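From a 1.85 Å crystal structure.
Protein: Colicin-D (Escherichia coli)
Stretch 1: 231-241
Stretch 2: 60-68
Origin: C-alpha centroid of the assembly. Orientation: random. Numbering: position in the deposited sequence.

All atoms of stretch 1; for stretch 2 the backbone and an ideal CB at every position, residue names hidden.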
# COMPACT_ATOMS: atom_id res chain seq x y z
N VAL A 231 -0.02 -16.26 10.16
CA VAL A 231 0.62 -14.95 10.03
C VAL A 231 1.86 -15.14 9.17
O VAL A 231 2.79 -15.86 9.54
CB VAL A 231 0.95 -14.34 11.39
CG1 VAL A 231 1.80 -13.08 11.23
CG2 VAL A 231 -0.37 -13.96 12.10
N THR A 232 1.84 -14.55 7.98
CA THR A 232 3.00 -14.62 7.10
C THR A 232 4.13 -13.75 7.67
O THR A 232 3.88 -12.61 8.08
CB THR A 232 2.62 -14.13 5.71
OG1 THR A 232 1.51 -14.90 5.23
CG2 THR A 232 3.80 -14.28 4.74
N PRO A 233 5.36 -14.26 7.74
CA PRO A 233 6.47 -13.42 8.22
C PRO A 233 6.62 -12.20 7.34
O PRO A 233 6.57 -12.30 6.11
CB PRO A 233 7.69 -14.35 8.14
CG PRO A 233 7.09 -15.73 8.28
CD PRO A 233 5.78 -15.66 7.55
N VAL A 234 6.79 -11.05 7.96
CA VAL A 234 6.80 -9.78 7.26
C VAL A 234 8.24 -9.37 7.02
O VAL A 234 9.12 -9.63 7.84
CB VAL A 234 6.02 -8.71 8.05
CG1 VAL A 234 6.16 -7.34 7.41
CG2 VAL A 234 4.56 -9.12 8.12
N HIS A 235 8.49 -8.77 5.86
CA HIS A 235 9.83 -8.35 5.52
C HIS A 235 10.35 -7.33 6.53
O HIS A 235 9.69 -6.33 6.83
CB HIS A 235 9.89 -7.75 4.12
CG HIS A 235 11.25 -7.24 3.76
ND1 HIS A 235 12.35 -8.07 3.67
CD2 HIS A 235 11.70 -5.99 3.51
CE1 HIS A 235 13.42 -7.35 3.37
NE2 HIS A 235 13.05 -6.09 3.26
N THR A 236 11.53 -7.62 7.06
CA THR A 236 12.30 -6.69 7.86
C THR A 236 13.67 -6.54 7.22
O THR A 236 14.08 -7.33 6.38
CB THR A 236 12.43 -7.18 9.31
OG1 THR A 236 12.67 -8.60 9.32
CG2 THR A 236 11.15 -6.87 10.10
N GLY A 237 14.38 -5.49 7.62
CA GLY A 237 15.71 -5.22 7.11
C GLY A 237 15.70 -4.13 6.05
O GLY A 237 15.13 -3.06 6.26
N THR A 238 16.31 -4.41 4.91
CA THR A 238 16.61 -3.37 3.93
C THR A 238 15.34 -2.89 3.21
O THR A 238 14.45 -3.68 2.87
CB THR A 238 17.63 -3.89 2.91
OG1 THR A 238 18.90 -4.02 3.56
CG2 THR A 238 17.77 -2.94 1.72
N GLU A 239 15.29 -1.59 2.98
CA GLU A 239 14.14 -0.96 2.36
C GLU A 239 13.97 -1.43 0.92
O GLU A 239 14.95 -1.62 0.19
CB GLU A 239 14.29 0.57 2.41
CG GLU A 239 14.60 1.18 3.78
CD GLU A 239 15.93 0.70 4.38
OE1 GLU A 239 15.98 0.43 5.58
OE2 GLU A 239 16.91 0.58 3.64
N VAL A 240 12.73 -1.65 0.52
CA VAL A 240 12.39 -2.03 -0.84
C VAL A 240 12.08 -0.75 -1.61
O VAL A 240 11.15 -0.02 -1.26
CB VAL A 240 11.20 -3.01 -0.86
CG1 VAL A 240 10.75 -3.34 -2.28
CG2 VAL A 240 11.57 -4.29 -0.08
N LYS A 241 12.88 -0.46 -2.63
CA LYS A 241 12.69 0.77 -3.41
C LYS A 241 13.09 0.51 -4.85
O LYS A 241 14.17 -0.01 -5.12
CB LYS A 241 13.49 1.93 -2.81
CG LYS A 241 14.99 1.79 -2.92
CD LYS A 241 15.72 2.64 -1.90
CE LYS A 241 16.94 1.90 -1.38
NZ LYS A 241 16.59 0.51 -0.98
N UNK A 60 8.83 -11.42 -1.85
CA UNK A 60 9.18 -12.35 -0.79
C UNK A 60 10.61 -12.82 -1.00
O UNK A 60 11.05 -13.02 -2.13
CB UNK A 60 8.21 -13.54 -0.75
N UNK A 61 11.33 -12.96 0.10
CA UNK A 61 12.70 -13.45 0.08
C UNK A 61 12.85 -14.47 1.20
O UNK A 61 12.43 -14.22 2.33
CB UNK A 61 13.71 -12.31 0.23
N UNK A 62 13.42 -15.64 0.88
CA UNK A 62 13.64 -16.65 1.91
C UNK A 62 14.40 -16.06 3.09
O UNK A 62 15.35 -15.29 2.92
CB UNK A 62 14.40 -17.85 1.33
N UNK A 63 13.93 -16.37 4.30
CA UNK A 63 14.58 -15.93 5.51
C UNK A 63 14.28 -14.51 5.96
O UNK A 63 14.71 -14.13 7.06
CB UNK A 63 16.09 -16.07 5.33
N UNK A 64 13.58 -13.70 5.16
CA UNK A 64 13.28 -12.33 5.59
C UNK A 64 11.85 -11.89 5.29
O UNK A 64 11.58 -10.69 5.28
CB UNK A 64 14.25 -11.36 4.92
N UNK A 65 10.93 -12.80 5.01
CA UNK A 65 9.52 -12.44 4.97
C UNK A 65 9.03 -11.81 3.67
O UNK A 65 9.70 -11.78 2.63
CB UNK A 65 9.23 -11.47 6.12
N UNK A 66 7.80 -11.29 3.75
CA UNK A 66 7.07 -10.76 2.61
C UNK A 66 6.90 -9.25 2.78
O UNK A 66 6.46 -8.78 3.84
CB UNK A 66 5.71 -11.45 2.46
N UNK A 67 7.24 -8.51 1.73
CA UNK A 67 6.92 -7.09 1.61
C UNK A 67 5.67 -6.95 0.74
O UNK A 67 5.58 -7.57 -0.32
CB UNK A 67 8.09 -6.31 1.02
N UNK A 68 4.72 -6.12 1.19
CA UNK A 68 3.44 -5.94 0.52
C UNK A 68 3.21 -4.46 0.20
O UNK A 68 3.53 -3.59 1.02
CB UNK A 68 2.30 -6.48 1.39

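Position 60 has a CA-to-CB bond directed away from stretch 1, and nothing of that stretch lies within 5.5 Å of its ideal CB. The contact therefore sets no preference, and A60 makes no contact across it.

Position 61 points toward stretch 1, yet its ideal CB also has no neighbour within 5.5 Å. A short side chain would stop in the gap, whereas a long, flexible one could reach the imidazole of H235. The residue is M61, with chi1 m and chi3 m: its CE lies over one face of the H235 ring, 3.3 Å from H235 ND1, while M61 SD sits obliquely, 4.7 Å from the ring centroid.

Positions 62 and 63 are out of reach. The first is unconstrained by stretch 1 and is T62, whose OG1 is hydrogen-bonded elsewhere in the structure. The second has phi/psi of 81/-8; positive phi favours glycine, and G63 fits. The turn is held by the backbone, with the amide N of 64 bonded to M61 O at 3.1 Å.

At position 64 the CA-to-CB bond runs sideways, and the ideal CB is 4.0 Å from H235 ND1 and 4.3 Å from T236 O. Small or medium side chains, polar or not, would suit this half-open place. The residue is T64, chi1 p, with OG1 3.6 Å from H235 ND1. Its backbone contributes more: H235 ND1 donates to T64 O at 3.2 Å (142°), with that oxygen near the plane of the ring, and H235 CA approaches T64 O at 2.9 Å in a CA-H...O contact with 170° at the hydrogen. Because H235 NE2 also donates to T238 O at 2.8 Å, both ring nitrogens are tethered.

Position 65 is the most restrictive. An ideal CB would point into the backbone of stretch 1, 2.5 Å from V234 C, 2.8 Å from P233 O and 2.8 Å from H235 N, all clashes. Phi is again positive, at 83°. Both arguments call for glycine, and G65 lets its CA come within 3.2 Å of P233 O.

Position 66 forms the single beta bridge, with V234. Its N donates to P233 O at 2.8 Å, and its O accepts from H235 N at 2.9 Å (164°). These bonds name no side chain. The ideal CB, directed sideways, is 4.1 Å from T232 CG2, so an aliphatic group such as valine, isoleucine or leucine is reasonable. V66, chi1 t, places CG2 3.5 Å from T232 CG2.

At position 67 the ideal CB is 3.9 Å from H235 CB and 4.2 Å from V240 CG2, an apolar setting suited to a large aliphatic or aromatic side chain. The residue is W67, chi1 t and chi2 91°. V240 CB lies 3.7 Å from the centroid of the five-membered ring of W67, only 9° off its normal, a CH-pi contact over the face; V240 CG2 to W67 CD1 is 3.8 Å.

Position 68, out of reach and unconstrained, is T68.

Stretch 2, residues 60-68: AMTGTGVWT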
# COMPACT_ATOMS: atom_id res chain seq x y z
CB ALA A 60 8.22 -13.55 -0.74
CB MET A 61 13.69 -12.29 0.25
CG MET A 61 13.56 -11.19 -0.81
SD MET A 61 13.71 -9.50 -0.16
CE MET A 61 12.13 -9.31 0.67
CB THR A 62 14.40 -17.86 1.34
OG1 THR A 62 15.61 -17.41 0.73
CG2 THR A 62 13.55 -18.59 0.30
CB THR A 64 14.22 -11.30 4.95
OG1 THR A 64 13.98 -11.24 3.54
CG2 THR A 64 15.69 -11.65 5.20
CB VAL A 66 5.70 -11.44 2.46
CG1 VAL A 66 4.90 -10.80 1.33
CG2 VAL A 66 5.90 -12.94 2.22
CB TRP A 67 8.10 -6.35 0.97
CG TRP A 67 7.91 -4.87 0.74
CD1 TRP A 67 8.23 -3.87 1.60
CD2 TRP A 67 7.43 -4.25 -0.45
NE1 TRP A 67 7.96 -2.65 1.02
CE2 TRP A 67 7.47 -2.86 -0.24
CE3 TRP A 67 6.96 -4.73 -1.68
CZ2 TRP A 67 7.05 -1.94 -1.21
CZ3 TRP A 67 6.56 -3.83 -2.64
CH2 TRP A 67 6.61 -2.44 -2.40
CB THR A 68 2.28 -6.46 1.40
OG1 THR A 68 2.47 -7.85 1.68
CG2 THR A 68 0.95 -6.27 0.71
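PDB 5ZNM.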